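Side-chain contact in transcription regulator AsnC/Lrp ligand binding domain-containing protein (Sulfolobus tokodaii, PDB 2ZBC), which is a stand-alone RAM-module protein that binds isoleucine and probably acts in amino-acid-responsive transcriptional regulation, as its Lrp/AsnC relatives do: residues D54-N58 with T59-L63. Residues are numbered along the deposited sequence; the frame is centred on the assembly and turned at random.
With ILE (isoleucine), chain I.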
loop_
_atom_site.group_PDB
_atom_site.type_symbol
_atom_site.label_atom_id
_atom_site.label_comp_id
_atom_site.label_asym_id
_atom_site.label_seq_id
_atom_site.Cartn_x
_atom_site.Cartn_y
_atom_site.Cartn_z
ATOM N N ASP A 54 -19.632 15.846 -7.014
ATOM C CA ASP A 54 -19.331 17.304 -7.024
ATOM C C ASP A 54 -18.730 17.743 -5.709
ATOM O O ASP A 54 -17.702 18.453 -5.697
ATOM C CB ASP A 54 -20.631 18.085 -7.314
ATOM C CG ASP A 54 -20.405 19.574 -7.536
ATOM O OD1 ASP A 54 -19.372 19.932 -8.132
ATOM O OD2 ASP A 54 -21.213 20.450 -7.136
ATOM N N PHE A 55 -19.282 17.245 -4.603
ATOM C CA PHE A 55 -18.797 17.547 -3.301
ATOM C C PHE A 55 -17.383 17.027 -3.065
ATOM O O PHE A 55 -16.575 17.762 -2.494
ATOM C CB PHE A 55 -19.724 17.001 -2.239
ATOM C CG PHE A 55 -19.321 17.342 -0.850
ATOM C CD1 PHE A 55 -19.423 18.627 -0.383
ATOM C CD2 PHE A 55 -18.945 16.357 0.018
ATOM C CE1 PHE A 55 -19.018 18.947 0.959
ATOM C CE2 PHE A 55 -18.518 16.671 1.321
ATOM C CZ PHE A 55 -18.611 17.955 1.786
ATOM N N VAL A 56 -17.136 15.757 -3.402
ATOM C CA VAL A 56 -15.839 15.178 -3.265
ATOM C C VAL A 56 -14.825 15.900 -4.149
ATOM O O VAL A 56 -13.743 16.280 -3.665
ATOM C CB VAL A 56 -15.829 13.608 -3.568
ATOM C CG1 VAL A 56 -14.453 13.048 -3.542
ATOM C CG2 VAL A 56 -16.689 12.896 -2.618
ATOM N N THR A 57 -15.120 16.088 -5.428
ATOM C CA THR A 57 -14.159 16.669 -6.349
ATOM C C THR A 57 -14.012 18.172 -6.148
ATOM O O THR A 57 -12.891 18.667 -6.020
ATOM C CB THR A 57 -14.558 16.450 -7.837
ATOM O OG1 THR A 57 -14.352 15.093 -8.120
ATOM C CG2 THR A 57 -13.641 17.165 -8.784
ATOM N N ASN A 58 -15.142 18.869 -5.994
ATOM C CA ASN A 58 -15.118 20.322 -6.023
ATOM C C ASN A 58 -15.071 21.073 -4.705
ATOM O O ASN A 58 -14.877 22.270 -4.700
ATOM C CB ASN A 58 -16.158 20.902 -7.073
ATOM C CG ASN A 58 -15.842 20.447 -8.500
ATOM O OD1 ASN A 58 -16.680 19.878 -9.204
ATOM N ND2 ASN A 58 -14.661 20.675 -8.915
ATOM N N THR A 59 -15.297 20.387 -3.605
ATOM C CA THR A 59 -15.187 20.947 -2.279
ATOM C C THR A 59 -14.098 20.220 -1.588
ATOM O O THR A 59 -13.037 20.798 -1.458
ATOM C CB THR A 59 -16.526 20.907 -1.525
ATOM O OG1 THR A 59 -17.509 21.625 -2.316
ATOM C CG2 THR A 59 -16.467 21.587 -0.260
ATOM N N ILE A 60 -14.271 18.947 -1.219
ATOM C CA ILE A 60 -13.299 18.315 -0.307
ATOM C C ILE A 60 -11.902 18.341 -0.935
ATOM O O ILE A 60 -10.912 18.807 -0.283
ATOM C CB ILE A 60 -13.631 16.814 0.060
ATOM C CG1 ILE A 60 -14.976 16.622 0.731
ATOM C CG2 ILE A 60 -12.552 16.270 1.067
ATOM C CD1 ILE A 60 -15.184 15.202 1.244
ATOM N N ARG A 61 -11.807 17.842 -2.177
ATOM C CA ARG A 61 -10.516 17.798 -2.882
ATOM C C ARG A 61 -9.909 19.143 -3.339
ATOM O O ARG A 61 -8.823 19.154 -3.950
ATOM C CB ARG A 61 -10.554 16.827 -4.073
ATOM C CG ARG A 61 -10.672 15.413 -3.595
ATOM C CD ARG A 61 -10.990 14.393 -4.618
ATOM N NE ARG A 61 -10.047 14.203 -5.679
ATOM C CZ ARG A 61 -8.960 13.459 -5.601
ATOM N NH1 ARG A 61 -8.656 12.812 -4.487
ATOM N NH2 ARG A 61 -8.203 13.330 -6.664
ATOM N N LYS A 62 -10.653 20.228 -3.143
ATOM C CA LYS A 62 -10.130 21.557 -3.361
ATOM C C LYS A 62 -9.854 22.324 -2.078
ATOM O O LYS A 62 -9.443 23.477 -2.153
ATOM C CB LYS A 62 -11.038 22.289 -4.341
ATOM C CG LYS A 62 -10.843 21.692 -5.749
ATOM C CD LYS A 62 -11.648 22.336 -6.852
ATOM C CE LYS A 62 -11.388 21.738 -8.269
ATOM N NZ LYS A 62 -10.368 22.582 -9.049
ATOM N N LEU A 63 -10.107 21.758 -0.913
ATOM C CA LEU A 63 -9.869 22.484 0.325
ATOM C C LEU A 63 -8.372 22.647 0.539
ATOM O O LEU A 63 -7.607 21.689 0.312
ATOM C CB LEU A 63 -10.423 21.729 1.524
ATOM C CG LEU A 63 -11.962 21.552 1.635
ATOM C CD1 LEU A 63 -12.251 20.772 2.855
ATOM C CD2 LEU A 63 -12.753 22.890 1.579
HETATM N N ILE I . -10.660 8.684 -6.324
HETATM C CA ILE I . -10.988 9.875 -5.480
HETATM C C ILE I . -11.749 9.500 -4.191
HETATM O O ILE I . -12.095 8.288 -4.093
HETATM C CB ILE I . -11.826 10.863 -6.271
HETATM C CG1 ILE I . -13.251 10.362 -6.481
HETATM C CG2 ILE I . -11.237 11.018 -7.642
HETATM C CD1 ILE I . -14.051 11.308 -7.308
HETATM O OXT ILE I . -11.971 10.406 -3.311
HETATM O O HOH W 1 -18.616 21.096 -4.451
#
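With CG anti to the backbone N (chi1 -177°), the Phe-55 ring reaches forward along helix 49-60 to Thr-59 and Ile-60, while a bend at chi3 (62°) turns Arg-61 past Val-56 toward the bound isoleucine. This is the C-terminal end of the second helix of an Lrp/AsnC ligand-binding (RAM) domain, where a wider pi-type turn shifts the pairing from i+4 to i+5. Phe-55 O accepts two hydrogen bonds, a straight one from Ile-60 N at 2.9 Å and a more bent one from Thr-59 N, above the carbonyl plane; Val-56 O accepts one from Arg-61 N. The ring meets its two neighbours obliquely: CD1 and CE1 lie against Thr-59, and CE2 is 3.6 Å from Ile-60 CG1. On the ligand side, Val-56 CG1 packs 3.9 Å from Arg-61 CD, and isoleucine CG2 lies over one guanidinium face, offset toward the rim. Arg-61 NH1 hydrogen-bonds to Thr-69 OG1, and NE forms a salt bridge with Glu-15 OE2 of the second subunit. With alanine in place of Arg-61, that glutamate would probably lose this charged partner and the ligand's CG2 the flat group beside it. Val-56 also lines the pocket, its CG1 3.6 Å from OXT of the isoleucine.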